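Local structure of possible adhesin (Caldicellulosiruptor kronotskyensis, 4WA0) at residues R225-L231 against T352-Q358; Q258-E264 against Q291-R297. The protein probably mediates attachment of the cell to cellulose as a tapirin, of which this chain is the magnesium-binding, beta-helical C-terminal domain. One frame throughout, in Å; residues are numbered along the deposited sequence.

Interaction 1: residues R225-L231 against T352-Q358; sequences RDYTSGL and TGIQPSQ
R225 and S357 meet where two loops on the outside of the tapirin beta-helix run together. Residues 225-231 follow helix 217-224 and fold into two successive beta turns, type I from D226 to S229 and type II from T228 to L231. Residues 352-358 are the last residues of this construct, beyond helix 342-352.

Polar bonds tie the two loops at one end and in the middle. The guanidinium of R225 meets one carbonyl oxygen end-on with two nitrogens. NH2 of R225 lies 2.9 Å from S357 O, in the carbonyl plane and on a lone pair. NH1 of R225 reaches the same S357 O at 3.1 Å, tilted from that plane. S357 O itself sits in the guanidinium plane. R225 NE also forms a salt bridge with E221 of the preceding helix, which gives the group a second partner. Further along, the backbone Q355 N donates to S229 O at 3.1 Å, almost straight at 176°. A water joins D226 N to S357 OG.

Apolar contact centres on I354. Its CG1 is 3.9 Å from L231 CD1, and the two side chains lie side by side, pointing the same way. T228 CG2 touches the far end, I354 CD1. The other branch, I354 CG2, is anti to the backbone N and packs 3.4 Å from the carbonyl oxygen S229 O.

Two intraloop bonds shape the first turn. T228 N donates to D226 OD1, which makes an Asx turn. S229 OG is turned back beside its own backbone N (chi1 -62°) and donates to D226 O at 2.9 Å.

Interaction 2: residues Q258-E264 against Q291-R297; sequences QIVIYGE and QLHLISR
E264 and R297 form a salt bridge where two neighbouring parallel strands of the beta-helix, 258-263 and 291-296, run out. NH1 of R297 is 2.9 Å from E264 OE1. It uses the syn lone pair of that oxygen, which lies in the guanidinium plane. The carboxylate is turned 59° from the guanidinium. E264 bends at chi2 (70°) and R297 is extended from CG to NE. Both groups have second partners: E264 OE1 accepts from L236 N, and R297 NH1 donates to T234 O. The backbone R297 N also donates to E264 O at 3.0 Å. Beside it, S296 OG gives a 2.7 Å bond to G263 O, in the carbonyl plane.

I295 lies toward the C-terminal end of the face that also carries V260 and Y262. Its CD1 is 3.7 Å from V260 CG2 and also touches Y262 CE1 at 4.2 Å. V260 CG2 in turn lies over one face of the Y262 ring, near the rim. Both backbone groups of I295 bond to strand 258-263: I295 N donates to I261 O, and I295 O accepts from G263 N at 2.9 Å.

Q258 closes the other end. Its side chain runs alongside that of Q291. Q258 OE1 is held by S341 N and Q258 NE2 by Q254 OE1.

Helix 342-352 lies over the face of Q258, V260, Y262 and I295. Helix 269-280 packs on I259, I261 and L292 on the other face; it carries E275, a magnesium ligand touched by I261. Strand 247-251 runs antiparallel along the outer side of strand 258-263.

Interaction 2 is a buried strand pair near one end of the beta-helix. Interaction 1 is partly buried and joins two irregular loops outside the helical stack. The strands share a regular ladder of backbone bonds, a mainly aliphatic face and one that mixes aliphatic and polar groups, with a salt bridge at the end. The loops rely on a few separate bonds, led by an arginine on a backbone carbonyl, one water and a small apolar patch round I354. Helix 342-352 links the two: it covers one face of interaction 2 and leads into residues 352-358. They touch at L231 CD1 and R297 NH2, 3.7 Å apart. Along the chain, interaction 2 is nested inside interaction 1.

Interaction 1: residues R225-L231 against T352-Q358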
loop_
_atom_site.group_PDB
_atom_site.type_symbol
_atom_site.label_atom_id
_atom_site.label_comp_id
_atom_site.label_asym_id
_atom_site.label_seq_id
_atom_site.Cartn_x
_atom_site.Cartn_y
_atom_site.Cartn_z
ATOM N N ARG A 225 8.172 3.811 -15.194
ATOM C CA ARG A 225 8.930 4.819 -14.436
ATOM C C ARG A 225 9.963 4.155 -13.535
ATOM O O ARG A 225 9.654 3.208 -12.798
ATOM C CB ARG A 225 7.999 5.695 -13.609
ATOM C CG ARG A 225 8.709 6.821 -12.856
ATOM C CD ARG A 225 7.705 7.849 -12.379
ATOM N NE ARG A 225 7.162 8.651 -13.484
ATOM C CZ ARG A 225 7.762 9.720 -14.019
ATOM N NH1 ARG A 225 7.180 10.385 -15.022
ATOM N NH2 ARG A 225 8.942 10.137 -13.561
ATOM N N ASP A 226 11.192 4.662 -13.598
ATOM C CA ASP A 226 12.234 4.253 -12.670
ATOM C C ASP A 226 12.159 5.270 -11.524
ATOM O O ASP A 226 12.598 6.389 -11.676
ATOM C CB ASP A 226 13.618 4.302 -13.327
ATOM C CG ASP A 226 14.734 4.039 -12.341
ATOM O OD1 ASP A 226 14.355 3.817 -11.137
ATOM O OD2 ASP A 226 15.959 4.117 -12.748
ATOM N N TYR A 227 11.594 4.876 -10.377
ATOM C CA TYR A 227 11.244 5.876 -9.356
ATOM C C TYR A 227 12.456 6.439 -8.650
ATOM O O TYR A 227 12.276 7.383 -7.899
ATOM C CB TYR A 227 10.197 5.345 -8.316
ATOM C CG TYR A 227 8.768 5.443 -8.845
ATOM C CD1 TYR A 227 8.269 4.455 -9.749
ATOM C CD2 TYR A 227 7.933 6.531 -8.514
ATOM C CE1 TYR A 227 6.988 4.522 -10.267
ATOM C CE2 TYR A 227 6.650 6.618 -9.066
ATOM C CZ TYR A 227 6.184 5.606 -9.942
ATOM O OH TYR A 227 4.917 5.676 -10.493
ATOM N N THR A 228 13.636 5.808 -8.807
ATOM C CA THR A 228 14.886 6.328 -8.263
ATOM C C THR A 228 15.895 6.757 -9.373
ATOM O O THR A 228 17.086 6.775 -9.140
ATOM C CB THR A 228 15.579 5.303 -7.285
ATOM O OG1 THR A 228 15.804 4.041 -7.915
ATOM C CG2 THR A 228 14.648 5.025 -6.062
ATOM N N SER A 229 15.395 7.180 -10.536
ATOM C CA SER A 229 16.265 7.784 -11.562
ATOM C C SER A 229 17.123 8.831 -10.920
ATOM O O SER A 229 16.586 9.712 -10.243
ATOM C CB SER A 229 15.447 8.534 -12.637
ATOM O OG SER A 229 14.593 7.653 -13.327
ATOM N N GLY A 230 18.436 8.752 -11.151
ATOM C CA GLY A 230 19.370 9.767 -10.695
ATOM C C GLY A 230 19.980 9.548 -9.328
ATOM O O GLY A 230 20.921 10.221 -8.968
ATOM N N LEU A 231 19.448 8.595 -8.561
ATOM C CA LEU A 231 19.907 8.349 -7.226
ATOM C C LEU A 231 21.399 8.085 -7.191
ATOM O O LEU A 231 21.898 7.134 -7.808
ATOM C CB LEU A 231 19.176 7.116 -6.653
ATOM C CG LEU A 231 19.583 6.710 -5.232
ATOM C CD1 LEU A 231 19.399 7.823 -4.213
ATOM C CD2 LEU A 231 18.890 5.447 -4.791
ATOM N N THR A 352 20.619 13.274 -2.306
ATOM C CA THR A 352 20.296 11.999 -2.952
ATOM C C THR A 352 20.409 11.982 -4.468
ATOM O O THR A 352 20.667 10.916 -5.055
ATOM C CB THR A 352 18.885 11.590 -2.590
ATOM O OG1 THR A 352 17.951 12.502 -3.194
ATOM C CG2 THR A 352 18.750 11.552 -1.041
ATOM N N GLY A 353 20.152 13.132 -5.101
ATOM C CA GLY A 353 20.234 13.271 -6.514
ATOM C C GLY A 353 19.056 12.739 -7.277
ATOM O O GLY A 353 19.094 12.729 -8.523
ATOM N N ILE A 354 17.967 12.350 -6.608
ATOM C CA ILE A 354 16.835 11.817 -7.373
ATOM C C ILE A 354 16.233 12.950 -8.187
ATOM O O ILE A 354 16.024 14.036 -7.659
ATOM C CB ILE A 354 15.751 11.061 -6.571
ATOM C CG1 ILE A 354 16.458 9.990 -5.710
ATOM C CG2 ILE A 354 14.692 10.465 -7.550
ATOM C CD1 ILE A 354 15.584 8.941 -5.061
ATOM N N GLN A 355 16.007 12.637 -9.470
ATOM C CA GLN A 355 15.557 13.566 -10.496
ATOM C C GLN A 355 14.532 12.780 -11.288
ATOM O O GLN A 355 14.888 11.939 -12.142
ATOM C CB GLN A 355 16.706 13.939 -11.423
ATOM C CG GLN A 355 17.870 14.676 -10.755
ATOM C CD GLN A 355 19.236 14.119 -11.164
ATOM O OE1 GLN A 355 19.355 13.367 -12.147
ATOM N NE2 GLN A 355 20.274 14.472 -10.401
ATOM N N PRO A 356 13.252 12.996 -10.989
ATOM C CA PRO A 356 12.288 12.200 -11.744
ATOM C C PRO A 356 12.221 12.593 -13.226
ATOM O O PRO A 356 12.387 13.748 -13.558
ATOM C CB PRO A 356 10.965 12.441 -10.982
ATOM C CG PRO A 356 11.410 12.676 -9.559
ATOM C CD PRO A 356 12.675 13.518 -9.730
ATOM N N SER A 357 12.007 11.603 -14.090
ATOM C CA SER A 357 11.918 11.780 -15.546
ATOM C C SER A 357 10.681 12.621 -15.899
ATOM O O SER A 357 9.582 12.340 -15.403
ATOM C CB SER A 357 11.841 10.398 -16.243
ATOM O OG SER A 357 12.714 9.446 -15.629
ATOM N N GLN A 358 10.873 13.639 -16.749
ATOM C CA GLN A 358 9.800 14.581 -17.127
ATOM C C GLN A 358 9.024 14.062 -18.356
ATOM O O GLN A 358 8.166 13.167 -18.241
ATOM C CB GLN A 358 10.377 16.008 -17.356
ATOM C CG GLN A 358 10.320 16.931 -16.113
ATOM C CD GLN A 358 11.481 17.933 -15.998
ATOM O OE1 GLN A 358 11.789 18.468 -14.900
ATOM N NE2 GLN A 358 12.119 18.207 -17.126
HETATM O O HOH W 1 11.773 6.872 -15.515
#

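Interaction 2: residues Q258-E264 against Q291-R297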
loop_
_atom_site.group_PDB
_atom_site.type_symbol
_atom_site.label_atom_id
_atom_site.label_comp_id
_atom_site.label_asym_id
_atom_site.label_seq_id
_atom_site.Cartn_x
_atom_site.Cartn_y
_atom_site.Cartn_z
ATOM N N GLN A 258 10.518 22.207 10.578
ATOM C CA GLN A 258 10.701 20.982 9.837
ATOM C C GLN A 258 12.105 20.517 10.076
ATOM O O GLN A 258 13.037 21.331 10.209
ATOM C CB GLN A 258 10.553 21.200 8.354
ATOM C CG GLN A 258 9.225 21.766 7.958
ATOM C CD GLN A 258 8.727 21.196 6.688
ATOM O OE1 GLN A 258 9.365 20.317 6.085
ATOM N NE2 GLN A 258 7.501 21.626 6.296
ATOM N N ILE A 259 12.287 19.206 10.054
ATOM C CA ILE A 259 13.696 18.698 10.091
ATOM C C ILE A 259 13.806 17.388 9.305
ATOM O O ILE A 259 12.843 16.572 9.278
ATOM C CB ILE A 259 14.144 18.596 11.537
ATOM C CG1 ILE A 259 15.661 18.261 11.666
ATOM C CG2 ILE A 259 13.311 17.579 12.275
ATOM C CD1 ILE A 259 16.158 18.414 13.079
ATOM N N VAL A 260 14.907 17.241 8.574
ATOM C CA VAL A 260 15.236 15.973 7.976
ATOM C C VAL A 260 16.390 15.342 8.769
ATOM O O VAL A 260 17.392 16.014 9.045
ATOM C CB VAL A 260 15.459 16.040 6.447
ATOM C CG1 VAL A 260 16.569 16.985 6.110
ATOM C CG2 VAL A 260 15.708 14.671 5.849
ATOM N N ILE A 261 16.202 14.052 9.096
ATOM C CA ILE A 261 17.250 13.230 9.699
ATOM C C ILE A 261 17.733 12.214 8.700
ATOM O O ILE A 261 16.917 11.511 8.131
ATOM C CB ILE A 261 16.676 12.521 10.933
ATOM C CG1 ILE A 261 16.113 13.500 11.969
ATOM C CG2 ILE A 261 17.677 11.673 11.688
ATOM C CD1 ILE A 261 16.990 14.643 12.436
ATOM N N TYR A 262 19.060 12.116 8.542
ATOM C CA TYR A 262 19.674 11.202 7.618
ATOM C C TYR A 262 20.434 10.160 8.445
ATOM O O TYR A 262 21.221 10.532 9.316
ATOM C CB TYR A 262 20.696 11.896 6.786
ATOM C CG TYR A 262 20.134 12.968 5.840
ATOM C CD1 TYR A 262 19.555 12.622 4.695
ATOM C CD2 TYR A 262 20.336 14.309 6.104
ATOM C CE1 TYR A 262 19.049 13.604 3.807
ATOM C CE2 TYR A 262 19.825 15.295 5.243
ATOM C CZ TYR A 262 19.230 14.908 4.092
ATOM O OH TYR A 262 18.747 15.841 3.186
ATOM N N GLY A 263 20.167 8.886 8.199
ATOM C CA GLY A 263 21.026 7.810 8.794
ATOM C C GLY A 263 21.405 6.850 7.697
ATOM O O GLY A 263 20.591 6.048 7.267
ATOM N N GLU A 264 22.657 6.877 7.250
ATOM C CA GLU A 264 23.030 5.983 6.188
ATOM C C GLU A 264 22.735 4.526 6.505
ATOM O O GLU A 264 22.030 3.829 5.766
ATOM C CB GLU A 264 24.507 6.171 5.797
ATOM C CG GLU A 264 25.038 5.158 4.794
ATOM C CD GLU A 264 24.487 5.304 3.370
ATOM O OE1 GLU A 264 23.694 6.249 3.089
ATOM O OE2 GLU A 264 24.848 4.496 2.491
ATOM N N GLN A 291 7.632 18.733 12.210
ATOM C CA GLN A 291 7.477 18.035 10.972
ATOM C C GLN A 291 8.783 17.291 10.695
ATOM O O GLN A 291 9.838 17.903 10.545
ATOM C CB GLN A 291 7.150 18.910 9.809
ATOM C CG GLN A 291 6.869 18.047 8.584
ATOM C CD GLN A 291 6.372 18.805 7.416
ATOM O OE1 GLN A 291 6.807 18.535 6.311
ATOM N NE2 GLN A 291 5.426 19.740 7.626
ATOM N N LEU A 292 8.686 15.987 10.569
ATOM C CA LEU A 292 9.901 15.139 10.561
ATOM C C LEU A 292 9.977 14.245 9.331
ATOM O O LEU A 292 9.035 13.575 9.009
ATOM C CB LEU A 292 9.852 14.253 11.805
ATOM C CG LEU A 292 10.979 13.249 12.069
ATOM C CD1 LEU A 292 12.284 13.956 12.383
ATOM C CD2 LEU A 292 10.603 12.372 13.217
ATOM N N HIS A 293 11.153 14.224 8.690
ATOM C CA HIS A 293 11.414 13.394 7.538
ATOM C C HIS A 293 12.633 12.519 7.873
ATOM O O HIS A 293 13.657 13.045 8.174
ATOM C CB HIS A 293 11.643 14.243 6.317
ATOM C CG HIS A 293 10.510 15.182 6.078
ATOM N ND1 HIS A 293 9.366 14.760 5.468
ATOM C CD2 HIS A 293 10.285 16.455 6.470
ATOM C CE1 HIS A 293 8.471 15.734 5.482
ATOM N NE2 HIS A 293 8.997 16.760 6.099
ATOM N N LEU A 294 12.449 11.203 7.837
ATOM C CA LEU A 294 13.486 10.252 8.229
ATOM C C LEU A 294 13.925 9.584 6.929
ATOM O O LEU A 294 13.088 9.016 6.191
ATOM C CB LEU A 294 12.883 9.192 9.151
ATOM C CG LEU A 294 12.400 9.682 10.513
ATOM C CD1 LEU A 294 11.705 8.537 11.247
ATOM C CD2 LEU A 294 13.448 10.369 11.379
ATOM N N ILE A 295 15.219 9.637 6.636
ATOM C CA ILE A 295 15.781 9.075 5.407
ATOM C C ILE A 295 16.985 8.204 5.757
ATOM O O ILE A 295 17.903 8.678 6.442
ATOM C CB ILE A 295 16.195 10.171 4.429
ATOM C CG1 ILE A 295 15.037 11.201 4.259
ATOM C CG2 ILE A 295 16.623 9.557 3.111
ATOM C CD1 ILE A 295 15.222 12.136 3.148
ATOM N N SER A 296 16.900 6.946 5.339
ATOM C CA SER A 296 17.916 5.928 5.645
ATOM C C SER A 296 18.204 4.998 4.479
ATOM O O SER A 296 17.366 4.843 3.496
ATOM C CB SER A 296 17.445 5.195 6.872
ATOM O OG SER A 296 18.491 4.386 7.395
ATOM N N ARG A 297 19.366 4.309 4.531
ATOM C CA ARG A 297 19.544 3.146 3.672
ATOM C C ARG A 297 19.536 1.861 4.449
ATOM O O ARG A 297 19.910 0.821 3.920
ATOM C CB ARG A 297 20.845 3.230 2.835
ATOM C CG ARG A 297 20.801 4.354 1.815
ATOM C CD ARG A 297 21.832 4.172 0.732
ATOM N NE ARG A 297 21.678 5.059 -0.415
ATOM C CZ ARG A 297 22.202 6.273 -0.546
ATOM N NH1 ARG A 297 22.844 6.870 0.421
ATOM N NH2 ARG A 297 22.020 6.925 -1.703
HETATM O O HOH W 2 23.108 1.006 4.898
#